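Local coordinates for protein nudix hydrolase DR_0079 (Deinococcus radiodurans, PDB 2O5F) that hydrolyses nucleoside di- and triphosphates to monophosphates in a magnesium-dependent reaction, with a marked preference for CDP and CTP, at residues A[10-16]-A[32-36]; A[38-44]-A[118-124]; A[79-83]-A[94-99]; A[110-116]-A[158-162]. All coordinates share one frame; numbering follows the deposited sequence.

Contact 1: A[10-16]-A[32-36]; sequences DLVNERD and ERVRV
V12 and R35 make the close-packed part of this contact: CG1 of V12 lies over one face of the R35 guanidinium and comes within 3.6 Å of R35 CD, the two side chains crossing at about a right angle. The other V12 methyl, CG2, rests against the backbone of R33, and the valine's own backbone is held by one direct bond, V12 N to R33 O at 2.9 Å, with an N-H...O angle of 163°. L11 CA also approaches R33 O, at 3.4 Å, as a CA-H...O contact. This is where the N-terminal hairpin of strands 8-12 and 18-23 lies against the 3-10 turn at 32-33 and the beginning of the strand that follows it in the Nudix fold; N13 to D16 form the type I turn that links the hairpin strands. Between D10 and R35 two waters fill in: one joins D10 O to R35 N, and the other spans D10 OD1 and R35 NH2, whose direct separation of 4.3 Å leaves charge attraction alone. A further water links V12 O to E32 O. D10 is itself held by S74, Q21 and G75. The salt bridge from R35 to D16 is weak and its geometry doubtful, while D16 OD2 bonds to Y78 OH.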
# COMPACT_ATOMS: atom_id res chain seq x y z
N ASP A 10 -10.02 -12.71 3.69
CA ASP A 10 -11.47 -12.62 3.55
C ASP A 10 -11.78 -12.44 2.06
O ASP A 10 -11.05 -11.75 1.35
CB ASP A 10 -12.02 -11.42 4.33
CG ASP A 10 -12.28 -11.73 5.79
OD1 ASP A 10 -12.29 -10.77 6.60
OD2 ASP A 10 -12.49 -12.92 6.13
N LEU A 11 -12.85 -13.08 1.59
CA LEU A 11 -13.28 -12.95 0.21
C LEU A 11 -14.38 -11.88 0.24
O LEU A 11 -15.23 -11.89 1.13
CB LEU A 11 -13.86 -14.26 -0.33
CG LEU A 11 -12.89 -15.40 -0.68
CD1 LEU A 11 -13.68 -16.69 -0.91
CD2 LEU A 11 -12.09 -15.02 -1.93
N VAL A 12 -14.35 -10.96 -0.72
CA VAL A 12 -15.35 -9.90 -0.77
C VAL A 12 -16.00 -9.79 -2.14
O VAL A 12 -15.41 -10.19 -3.15
CB VAL A 12 -14.72 -8.52 -0.40
CG1 VAL A 12 -14.16 -8.57 1.01
CG2 VAL A 12 -13.62 -8.16 -1.39
N ASN A 13 -17.22 -9.27 -2.17
CA ASN A 13 -17.96 -9.09 -3.42
C ASN A 13 -17.73 -7.68 -3.97
O ASN A 13 -16.91 -6.93 -3.45
CB ASN A 13 -19.47 -9.32 -3.21
CG ASN A 13 -20.09 -8.34 -2.22
OD1 ASN A 13 -19.60 -7.23 -2.01
ND2 ASN A 13 -21.20 -8.75 -1.61
N GLU A 14 -18.48 -7.33 -5.01
CA GLU A 14 -18.37 -6.01 -5.64
C GLU A 14 -18.63 -4.84 -4.71
O GLU A 14 -18.18 -3.72 -4.97
CB GLU A 14 -19.31 -5.91 -6.84
CG GLU A 14 -18.77 -6.51 -8.11
CD GLU A 14 -18.75 -8.02 -8.11
OE1 GLU A 14 -18.12 -8.59 -9.04
OE2 GLU A 14 -19.36 -8.64 -7.21
N ARG A 15 -19.37 -5.09 -3.64
CA ARG A 15 -19.71 -4.04 -2.67
C ARG A 15 -18.72 -4.04 -1.50
O ARG A 15 -18.89 -3.29 -0.53
CB ARG A 15 -21.12 -4.27 -2.13
CG ARG A 15 -22.24 -4.11 -3.16
CD ARG A 15 -22.37 -2.66 -3.60
NE ARG A 15 -23.63 -2.38 -4.29
CZ ARG A 15 -24.01 -2.92 -5.44
NH1 ARG A 15 -23.22 -3.80 -6.05
NH2 ARG A 15 -25.17 -2.59 -5.99
N ASP A 16 -17.69 -4.86 -1.61
CA ASP A 16 -16.67 -5.00 -0.57
C ASP A 16 -17.30 -5.58 0.69
O ASP A 16 -17.00 -5.17 1.81
CB ASP A 16 -16.01 -3.65 -0.26
CG ASP A 16 -14.76 -3.81 0.61
OD1 ASP A 16 -14.07 -4.83 0.47
OD2 ASP A 16 -14.47 -2.91 1.42
N GLU A 32 -8.85 -9.41 -7.20
CA GLU A 32 -10.02 -8.53 -7.25
C GLU A 32 -11.10 -8.99 -6.27
O GLU A 32 -12.12 -8.32 -6.09
CB GLU A 32 -10.60 -8.49 -8.67
CG GLU A 32 -11.06 -9.85 -9.18
CD GLU A 32 -10.03 -10.56 -10.03
OE1 GLU A 32 -8.81 -10.40 -9.78
OE2 GLU A 32 -10.44 -11.31 -10.94
N ARG A 33 -10.87 -10.14 -5.65
CA ARG A 33 -11.82 -10.70 -4.69
C ARG A 33 -11.33 -10.60 -3.25
O ARG A 33 -11.92 -11.18 -2.34
CB ARG A 33 -12.12 -12.16 -5.04
CG ARG A 33 -12.81 -12.32 -6.39
CD ARG A 33 -13.00 -13.78 -6.75
NE ARG A 33 -13.67 -13.92 -8.04
CZ ARG A 33 -13.90 -15.08 -8.64
NH1 ARG A 33 -13.52 -16.22 -8.05
NH2 ARG A 33 -14.51 -15.12 -9.81
N VAL A 34 -10.24 -9.86 -3.04
CA VAL A 34 -9.70 -9.67 -1.70
C VAL A 34 -9.37 -8.21 -1.41
O VAL A 34 -9.42 -7.35 -2.30
CB VAL A 34 -8.43 -10.53 -1.46
CG1 VAL A 34 -8.77 -12.01 -1.64
CG2 VAL A 34 -7.31 -10.11 -2.40
N ARG A 35 -9.02 -7.93 -0.15
CA ARG A 35 -8.71 -6.58 0.30
C ARG A 35 -7.25 -6.38 0.69
O ARG A 35 -6.62 -7.26 1.28
CB ARG A 35 -9.62 -6.21 1.49
CG ARG A 35 -11.08 -6.59 1.26
CD ARG A 35 -12.10 -5.84 2.13
NE ARG A 35 -12.21 -6.34 3.49
CZ ARG A 35 -13.30 -6.25 4.25
NH1 ARG A 35 -14.41 -5.67 3.80
NH2 ARG A 35 -13.27 -6.74 5.48
N VAL A 36 -6.71 -5.22 0.33
CA VAL A 36 -5.34 -4.86 0.68
C VAL A 36 -5.34 -3.43 1.21
O VAL A 36 -6.33 -2.71 1.07
CB VAL A 36 -4.39 -4.93 -0.55
CG1 VAL A 36 -4.35 -6.35 -1.11
CG2 VAL A 36 -4.84 -3.94 -1.62
O HOH W 1 -9.55 -9.62 2.02
O HOH W 2 -10.82 -8.29 6.01
O HOH W 3 -14.78 -9.15 -5.77

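Contact 2: A[38-44]-A[118-124]; sequences NAFLRNS and VYELRSD
R42 and E120 face each other as flat groups, carboxylate over guanidinium: E120 CD sits 3.1 Å above the R42 plane, displaced from the middle of the group, with the two planes 34° apart. The salt bridge, R42 NH2 to E120 OE1 at 2.9 Å, is therefore one of charge, since no N-H points at that oxygen. On R42, CG lies anti to the backbone N (chi1 -176°), and the bend further out at chi3 turns the guanidinium across the glutamate. R122 meets its partners differently. Its NE gives a nearly straight bond (176°) to R42 O, which lies in the guanidinium plane, while R42 NH2 sits over one face of that guanidinium, and NH2 of R122 bonds weakly to N43 O. On the other sheet face, L41 CD1 packs against L121 CD2 at 3.7 Å, and A39 CB against Y119 CB. Strands 35-42 and 115-122 run parallel, in register from N38-V118 to R42-R122: F40 bonds through N to Y119 O and through O to L121 N (2.8 Å), either side of its partner E120. Past the strand ends, D124 OD1 accepts from S44 N and S44 OG, which arrive from opposite faces of the carboxylate plane. E120 is also shared with R100 and Y167, so two arginines and a hydroxyl meet this buried carboxylate. Its negative charge probably eases the repulsion between R42 NH2 and R122 NH1, 3.5 Å apart.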
# COMPACT_ATOMS: atom_id res chain seq x y z
N ASN A 38 -2.80 0.18 1.45
CA ASN A 38 -1.64 0.83 0.87
C ASN A 38 -1.55 2.18 1.56
O ASN A 38 -2.57 2.78 1.92
CB ASN A 38 -1.81 1.02 -0.64
CG ASN A 38 -1.56 -0.26 -1.42
OD1 ASN A 38 -0.48 -0.84 -1.36
ND2 ASN A 38 -2.57 -0.71 -2.16
N ALA A 39 -0.33 2.66 1.78
CA ALA A 39 -0.16 3.96 2.42
C ALA A 39 1.09 4.63 1.91
O ALA A 39 2.03 3.98 1.47
CB ALA A 39 -0.09 3.80 3.94
N PHE A 40 1.06 5.95 1.97
CA PHE A 40 2.17 6.78 1.55
C PHE A 40 2.59 7.61 2.74
O PHE A 40 1.75 8.15 3.46
CB PHE A 40 1.75 7.71 0.41
CG PHE A 40 1.57 7.02 -0.90
CD1 PHE A 40 2.67 6.53 -1.60
CD2 PHE A 40 0.30 6.87 -1.46
CE1 PHE A 40 2.51 5.90 -2.84
CE2 PHE A 40 0.13 6.23 -2.70
CZ PHE A 40 1.24 5.75 -3.38
N LEU A 41 3.89 7.70 2.95
CA LEU A 41 4.45 8.51 4.02
C LEU A 41 4.87 9.80 3.31
O LEU A 41 5.73 9.76 2.42
CB LEU A 41 5.68 7.81 4.61
CG LEU A 41 6.46 8.57 5.69
CD1 LEU A 41 5.61 8.68 6.95
CD2 LEU A 41 7.75 7.83 6.00
N ARG A 42 4.27 10.93 3.66
CA ARG A 42 4.62 12.19 3.02
C ARG A 42 5.18 13.20 4.01
O ARG A 42 4.63 13.39 5.10
CB ARG A 42 3.40 12.80 2.31
CG ARG A 42 3.73 14.06 1.52
CD ARG A 42 2.49 14.71 0.93
NE ARG A 42 1.52 15.03 1.97
CZ ARG A 42 0.38 15.69 1.76
NH1 ARG A 42 0.08 16.12 0.54
NH2 ARG A 42 -0.45 15.92 2.77
N ASN A 43 6.27 13.85 3.64
CA ASN A 43 6.88 14.84 4.52
C ASN A 43 6.34 16.25 4.25
O ASN A 43 5.44 16.44 3.45
CB ASN A 43 8.41 14.81 4.40
CG ASN A 43 8.92 15.17 3.00
OD1 ASN A 43 8.22 15.79 2.20
ND2 ASN A 43 10.17 14.80 2.72
N SER A 44 6.91 17.23 4.95
CA SER A 44 6.47 18.61 4.80
C SER A 44 6.96 19.23 3.50
O SER A 44 6.60 20.36 3.17
CB SER A 44 6.97 19.43 6.00
OG SER A 44 8.36 19.27 6.17
N VAL A 118 -6.49 3.48 1.00
CA VAL A 118 -5.17 4.08 0.88
C VAL A 118 -5.11 5.14 1.97
O VAL A 118 -6.04 5.92 2.15
CB VAL A 118 -4.99 4.76 -0.50
CG1 VAL A 118 -3.54 5.19 -0.69
CG2 VAL A 118 -5.42 3.81 -1.61
N TYR A 119 -4.00 5.15 2.71
CA TYR A 119 -3.81 6.09 3.81
C TYR A 119 -2.62 6.99 3.54
O TYR A 119 -1.78 6.70 2.70
CB TYR A 119 -3.53 5.32 5.09
CG TYR A 119 -4.61 4.37 5.50
CD1 TYR A 119 -5.73 4.82 6.21
CD2 TYR A 119 -4.53 3.02 5.18
CE1 TYR A 119 -6.73 3.95 6.60
CE2 TYR A 119 -5.53 2.13 5.56
CZ TYR A 119 -6.62 2.60 6.27
OH TYR A 119 -7.61 1.72 6.65
N GLU A 120 -2.56 8.10 4.27
CA GLU A 120 -1.43 9.00 4.15
C GLU A 120 -0.89 9.19 5.57
O GLU A 120 -1.63 9.56 6.48
CB GLU A 120 -1.83 10.35 3.56
CG GLU A 120 -0.66 11.31 3.45
CD GLU A 120 -1.03 12.63 2.81
OE1 GLU A 120 -1.79 13.41 3.43
OE2 GLU A 120 -0.57 12.89 1.67
N LEU A 121 0.40 8.90 5.74
CA LEU A 121 1.07 9.04 7.03
C LEU A 121 1.93 10.29 6.91
O LEU A 121 2.58 10.51 5.88
CB LEU A 121 1.96 7.81 7.28
CG LEU A 121 2.31 7.39 8.71
CD1 LEU A 121 1.04 6.87 9.39
CD2 LEU A 121 3.37 6.28 8.69
N ARG A 122 1.93 11.13 7.94
CA ARG A 122 2.73 12.36 7.91
C ARG A 122 3.95 12.29 8.83
O ARG A 122 3.82 12.05 10.03
CB ARG A 122 1.87 13.57 8.33
CG ARG A 122 0.60 13.79 7.51
CD ARG A 122 0.90 13.80 6.01
NE ARG A 122 2.01 14.70 5.68
CZ ARG A 122 1.91 16.02 5.67
NH1 ARG A 122 0.76 16.61 5.96
NH2 ARG A 122 2.97 16.75 5.37
N SER A 123 5.13 12.50 8.25
CA SER A 123 6.37 12.49 9.00
C SER A 123 7.54 13.00 8.17
O SER A 123 7.61 12.74 6.97
CB SER A 123 6.71 11.08 9.47
OG SER A 123 7.93 11.08 10.21
N ASP A 124 8.44 13.73 8.82
CA ASP A 124 9.62 14.23 8.13
C ASP A 124 10.81 13.32 8.42
O ASP A 124 11.87 13.50 7.85
CB ASP A 124 9.94 15.66 8.57
CG ASP A 124 9.09 16.69 7.84
OD1 ASP A 124 9.16 16.75 6.60
OD2 ASP A 124 8.34 17.44 8.51
O HOH W 4 11.95 14.34 5.23

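Contact 3: A[79-83]-A[94-99]; sequences EEAFR and IDALSW
The helix of the Nudix box, 78-90, meets the 3-10 turn at 94-96 and the first part of strand 98-105 through F82, which touches both I94 and W99. The F82 ring presents its edge to the face of the W99 six-membered ring, a T-shaped pair with centroids 5.4 Å apart and planes at 77°. Its closest atom pair is F82 CE2 to W99 CE3. Over one F82 face comes I94 CG2, 4.0 Å from the ring centroid and 19° off the normal, which meets the geometry of a CH-pi contact. I94 CD1 reaches further toward the helix, meeting R83 CB at 3.6 Å and lying over one face of the R83 guanidinium. This arrangement places the helix carrying E85 and E89, the inferred magnesium ligands, against the sheet: F82 also stacks on Y119 and touches A39 and L121, so the ring on this helix is bounded by the sheet strands 35-42 and 115-122 as well as by W99. Toward the outer edge the contact becomes ionic. NE and NH2 of R83 each take one oxygen of D95, a bidentate salt bridge: NE to OD2 at 2.8 Å and NH2 to OD1 at 2.9 Å, the latter in the guanidinium plane on the syn lone pair of OD1. The two flat groups are nearly coplanar. Within the helix, R83 NH2 also gives a bond to E79 OE2, at its anti lone pair, so one arginine joins two carboxylates. E79 runs out extended, CG anti to its own backbone N (chi1 -172°), and lays CG against W99 CH2 at 3.6 Å. A water connects R83 O with I94 N.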
# COMPACT_ATOMS: atom_id res chain seq x y z
N GLU A 79 -7.98 -0.60 9.03
CA GLU A 79 -7.10 0.12 9.95
C GLU A 79 -6.14 -0.83 10.67
O GLU A 79 -4.96 -0.53 10.85
CB GLU A 79 -7.92 0.90 10.98
CG GLU A 79 -7.08 1.83 11.85
CD GLU A 79 -7.89 2.51 12.94
OE1 GLU A 79 -9.11 2.72 12.74
OE2 GLU A 79 -7.31 2.83 14.00
N GLU A 80 -6.65 -1.98 11.11
CA GLU A 80 -5.81 -2.95 11.81
C GLU A 80 -4.71 -3.49 10.90
O GLU A 80 -3.57 -3.68 11.34
CB GLU A 80 -6.67 -4.09 12.35
CG GLU A 80 -7.61 -3.66 13.46
CD GLU A 80 -8.64 -4.72 13.82
OE1 GLU A 80 -8.76 -5.70 13.06
OE2 GLU A 80 -9.32 -4.56 14.86
N ALA A 81 -5.04 -3.72 9.63
CA ALA A 81 -4.04 -4.23 8.70
C ALA A 81 -2.97 -3.16 8.48
O ALA A 81 -1.78 -3.45 8.38
CB ALA A 81 -4.69 -4.59 7.38
N PHE A 82 -3.42 -1.91 8.43
CA PHE A 82 -2.54 -0.77 8.23
C PHE A 82 -1.56 -0.69 9.40
O PHE A 82 -0.35 -0.63 9.20
CB PHE A 82 -3.38 0.51 8.11
CG PHE A 82 -2.58 1.78 8.02
CD1 PHE A 82 -1.35 1.82 7.36
CD2 PHE A 82 -3.07 2.96 8.57
CE1 PHE A 82 -0.63 3.01 7.26
CE2 PHE A 82 -2.36 4.15 8.48
CZ PHE A 82 -1.13 4.18 7.82
N ARG A 83 -2.09 -0.71 10.62
CA ARG A 83 -1.23 -0.63 11.80
C ARG A 83 -0.22 -1.77 11.81
O ARG A 83 0.95 -1.57 12.16
CB ARG A 83 -2.07 -0.67 13.08
CG ARG A 83 -1.21 -0.55 14.33
CD ARG A 83 -2.04 -0.50 15.60
NE ARG A 83 -2.84 0.72 15.70
CZ ARG A 83 -4.12 0.81 15.36
NH1 ARG A 83 -4.76 -0.25 14.88
NH2 ARG A 83 -4.76 1.97 15.49
N ILE A 94 1.58 3.86 13.84
CA ILE A 94 0.70 4.87 13.26
C ILE A 94 0.04 5.74 14.32
O ILE A 94 -0.25 6.91 14.08
CB ILE A 94 -0.41 4.24 12.37
CG1 ILE A 94 -1.35 3.37 13.20
CG2 ILE A 94 0.24 3.40 11.26
CD1 ILE A 94 -2.52 2.80 12.39
N ASP A 95 -0.19 5.17 15.50
CA ASP A 95 -0.82 5.92 16.58
C ASP A 95 0.11 7.01 17.11
O ASP A 95 -0.34 7.95 17.76
CB ASP A 95 -1.21 4.96 17.71
CG ASP A 95 -2.15 3.86 17.24
OD1 ASP A 95 -3.19 4.19 16.62
OD2 ASP A 95 -1.86 2.67 17.49
N ALA A 96 1.40 6.89 16.81
CA ALA A 96 2.39 7.86 17.26
C ALA A 96 2.58 8.98 16.24
O ALA A 96 3.32 9.93 16.48
CB ALA A 96 3.72 7.17 17.52
N LEU A 97 1.91 8.87 15.10
CA LEU A 97 2.04 9.89 14.07
C LEU A 97 0.67 10.32 13.56
O LEU A 97 -0.36 9.75 13.94
CB LEU A 97 2.86 9.35 12.90
CG LEU A 97 4.24 8.76 13.21
CD1 LEU A 97 4.91 8.35 11.91
CD2 LEU A 97 5.09 9.77 13.95
N SER A 98 0.65 11.33 12.71
CA SER A 98 -0.60 11.81 12.13
C SER A 98 -0.86 11.05 10.83
O SER A 98 0.03 10.93 9.99
CB SER A 98 -0.49 13.31 11.85
OG SER A 98 -1.58 13.76 11.06
N TRP A 99 -2.08 10.53 10.68
CA TRP A 99 -2.47 9.80 9.47
C TRP A 99 -3.96 9.92 9.22
O TRP A 99 -4.73 10.33 10.09
CB TRP A 99 -2.12 8.31 9.57
CG TRP A 99 -2.86 7.57 10.65
CD1 TRP A 99 -2.48 7.45 11.95
CD2 TRP A 99 -4.10 6.84 10.52
NE1 TRP A 99 -3.40 6.69 12.64
CE2 TRP A 99 -4.39 6.31 11.79
CE3 TRP A 99 -4.97 6.59 9.45
CZ2 TRP A 99 -5.54 5.53 12.03
CZ3 TRP A 99 -6.11 5.82 9.69
CH2 TRP A 99 -6.38 5.30 10.97
O HOH W 5 1.78 0.72 13.31

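Contact 4: A[110-116]-A[158-162]; sequences TTLSSFM and DLAEL
Two carboxylates reach from the segment 158-162 to backbone amides and hydroxyls of 110-116. D158 OD2 accepts from S113 twice, from the amide N at 2.9 Å and from OG at 2.6 Å; the amide comes on the syn side, 34° out of the carboxylate plane, whereas the hydroxyl arrives nearly in line with the C-O bond. E161 does the corresponding work for T111. Its OE2 takes the T111 N-H on the syn lone pair at 3.0 Å, and its OE1 meets T111 OG1 at a modelled 2.5 Å, so short that the exact distance is doubtful. E161 is extended, CG anti to the backbone N (chi1 176°), which carries the carboxylate out from the helix to the threonine. Between the two acids lies L112: CD2 packs on D158 CB at 3.5 Å and also on E161 CG, while CD1 meets L162 CD2 at 3.8 Å. L162 CD2 in turn touches M116 SD at 3.7 Å, extending the apolar patch toward the start of strand 115-122.

In the next shell, T110 to L112 form an ST turn, L112 N bonding to T110 OG1, and T110 OG1 also bonds to S106 O. F105 of strand 98-105 touches L112, M116 and L162 together. The contact thus joins the C-terminal helix 159-166 to the loop before strand 115-122 in the Nudix domain. R165 forms a salt bridge with E161 OE2, so that oxygen is held by both the T111 amide and an arginine, which would be expected to stabilise its negative charge and help fix the carboxylate's rotation.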
# COMPACT_ATOMS: atom_id res chain seq x y z
N THR A 110 -11.59 0.73 -11.30
CA THR A 110 -10.26 1.25 -11.61
C THR A 110 -9.44 0.10 -12.16
O THR A 110 -9.96 -1.00 -12.37
CB THR A 110 -9.54 1.74 -10.34
OG1 THR A 110 -9.35 0.63 -9.45
CG2 THR A 110 -10.35 2.82 -9.64
N THR A 111 -8.15 0.33 -12.39
CA THR A 111 -7.30 -0.77 -12.85
C THR A 111 -6.42 -1.24 -11.70
O THR A 111 -5.36 -1.84 -11.92
CB THR A 111 -6.42 -0.39 -14.07
OG1 THR A 111 -5.93 0.95 -13.95
CG2 THR A 111 -7.21 -0.54 -15.36
N LEU A 112 -6.86 -0.96 -10.47
CA LEU A 112 -6.12 -1.40 -9.29
C LEU A 112 -6.47 -2.87 -9.06
O LEU A 112 -7.57 -3.32 -9.39
CB LEU A 112 -6.49 -0.55 -8.07
CG LEU A 112 -6.04 0.92 -8.17
CD1 LEU A 112 -6.68 1.73 -7.04
CD2 LEU A 112 -4.51 1.02 -8.09
N SER A 113 -5.52 -3.60 -8.49
CA SER A 113 -5.63 -5.05 -8.26
C SER A 113 -6.68 -5.61 -7.28
O SER A 113 -7.26 -6.66 -7.54
CB SER A 113 -4.27 -5.59 -7.84
OG SER A 113 -3.82 -4.93 -6.68
N SER A 114 -6.90 -4.92 -6.16
CA SER A 114 -7.83 -5.37 -5.13
C SER A 114 -8.61 -4.22 -4.53
O SER A 114 -8.37 -3.05 -4.83
CB SER A 114 -7.07 -6.03 -3.98
OG SER A 114 -6.16 -7.01 -4.43
N PHE A 115 -9.55 -4.56 -3.65
CA PHE A 115 -10.31 -3.57 -2.94
C PHE A 115 -9.29 -3.00 -1.98
O PHE A 115 -8.43 -3.72 -1.47
CB PHE A 115 -11.47 -4.23 -2.19
CG PHE A 115 -12.69 -4.41 -3.04
CD1 PHE A 115 -13.56 -3.35 -3.25
CD2 PHE A 115 -12.94 -5.62 -3.66
CE1 PHE A 115 -14.67 -3.49 -4.07
CE2 PHE A 115 -14.06 -5.77 -4.49
CZ PHE A 115 -14.93 -4.70 -4.69
N MET A 116 -9.36 -1.70 -1.72
CA MET A 116 -8.36 -1.14 -0.84
C MET A 116 -8.69 0.21 -0.24
O MET A 116 -9.52 0.97 -0.74
CB MET A 116 -7.04 -0.99 -1.59
CG MET A 116 -7.13 -0.08 -2.81
SD MET A 116 -5.52 0.14 -3.62
CE MET A 116 -5.33 -1.40 -4.51
N ASP A 158 0.52 -1.38 -9.14
CA ASP A 158 -0.47 -0.33 -8.88
C ASP A 158 0.09 0.97 -8.34
O ASP A 158 -0.67 1.90 -8.05
CB ASP A 158 -1.55 -0.83 -7.92
CG ASP A 158 -2.39 -1.95 -8.51
OD1 ASP A 158 -2.59 -1.98 -9.75
OD2 ASP A 158 -2.86 -2.79 -7.72
N LEU A 159 1.41 1.05 -8.20
CA LEU A 159 2.03 2.25 -7.67
C LEU A 159 1.72 3.51 -8.47
O LEU A 159 1.24 4.49 -7.91
CB LEU A 159 3.54 2.06 -7.56
CG LEU A 159 4.34 3.24 -7.00
CD1 LEU A 159 3.79 3.66 -5.64
CD2 LEU A 159 5.80 2.85 -6.90
N ALA A 160 1.97 3.48 -9.77
CA ALA A 160 1.71 4.64 -10.62
C ALA A 160 0.26 5.11 -10.53
O ALA A 160 0.01 6.30 -10.32
CB ALA A 160 2.08 4.33 -12.07
N GLU A 161 -0.69 4.19 -10.68
CA GLU A 161 -2.11 4.54 -10.62
C GLU A 161 -2.50 5.12 -9.25
O GLU A 161 -3.29 6.06 -9.19
CB GLU A 161 -2.98 3.31 -10.96
CG GLU A 161 -4.49 3.56 -10.83
CD GLU A 161 -5.36 2.48 -11.49
OE1 GLU A 161 -4.85 1.37 -11.78
OE2 GLU A 161 -6.55 2.72 -11.73
N LEU A 162 -1.96 4.56 -8.17
CA LEU A 162 -2.28 5.07 -6.84
C LEU A 162 -1.79 6.51 -6.67
O LEU A 162 -2.47 7.35 -6.08
CB LEU A 162 -1.66 4.20 -5.75
CG LEU A 162 -2.38 2.88 -5.47
CD1 LEU A 162 -1.63 2.11 -4.38
CD2 LEU A 162 -3.82 3.17 -5.00

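Following the chain from the N terminus, contact 1 closes first, bringing the hairpin of strands 8-12 and 18-23 against the start of strand 35-42. That strand then runs on into contact 2, which pairs it in parallel with strand 115-122 over a long loop. Contact 3 falls within this loop, packing the Nudix-box helix against the entry to strand 98-105, and touches contact 2 where F82 meets A39. Contact 4 crosses contact 2, its segments alternating along the chain, and ties helix 159-166 to the lead-in of strand 115-122. Contacts 1 and 4 also meet directly, through backbone bonds of V34 and V36 with F115.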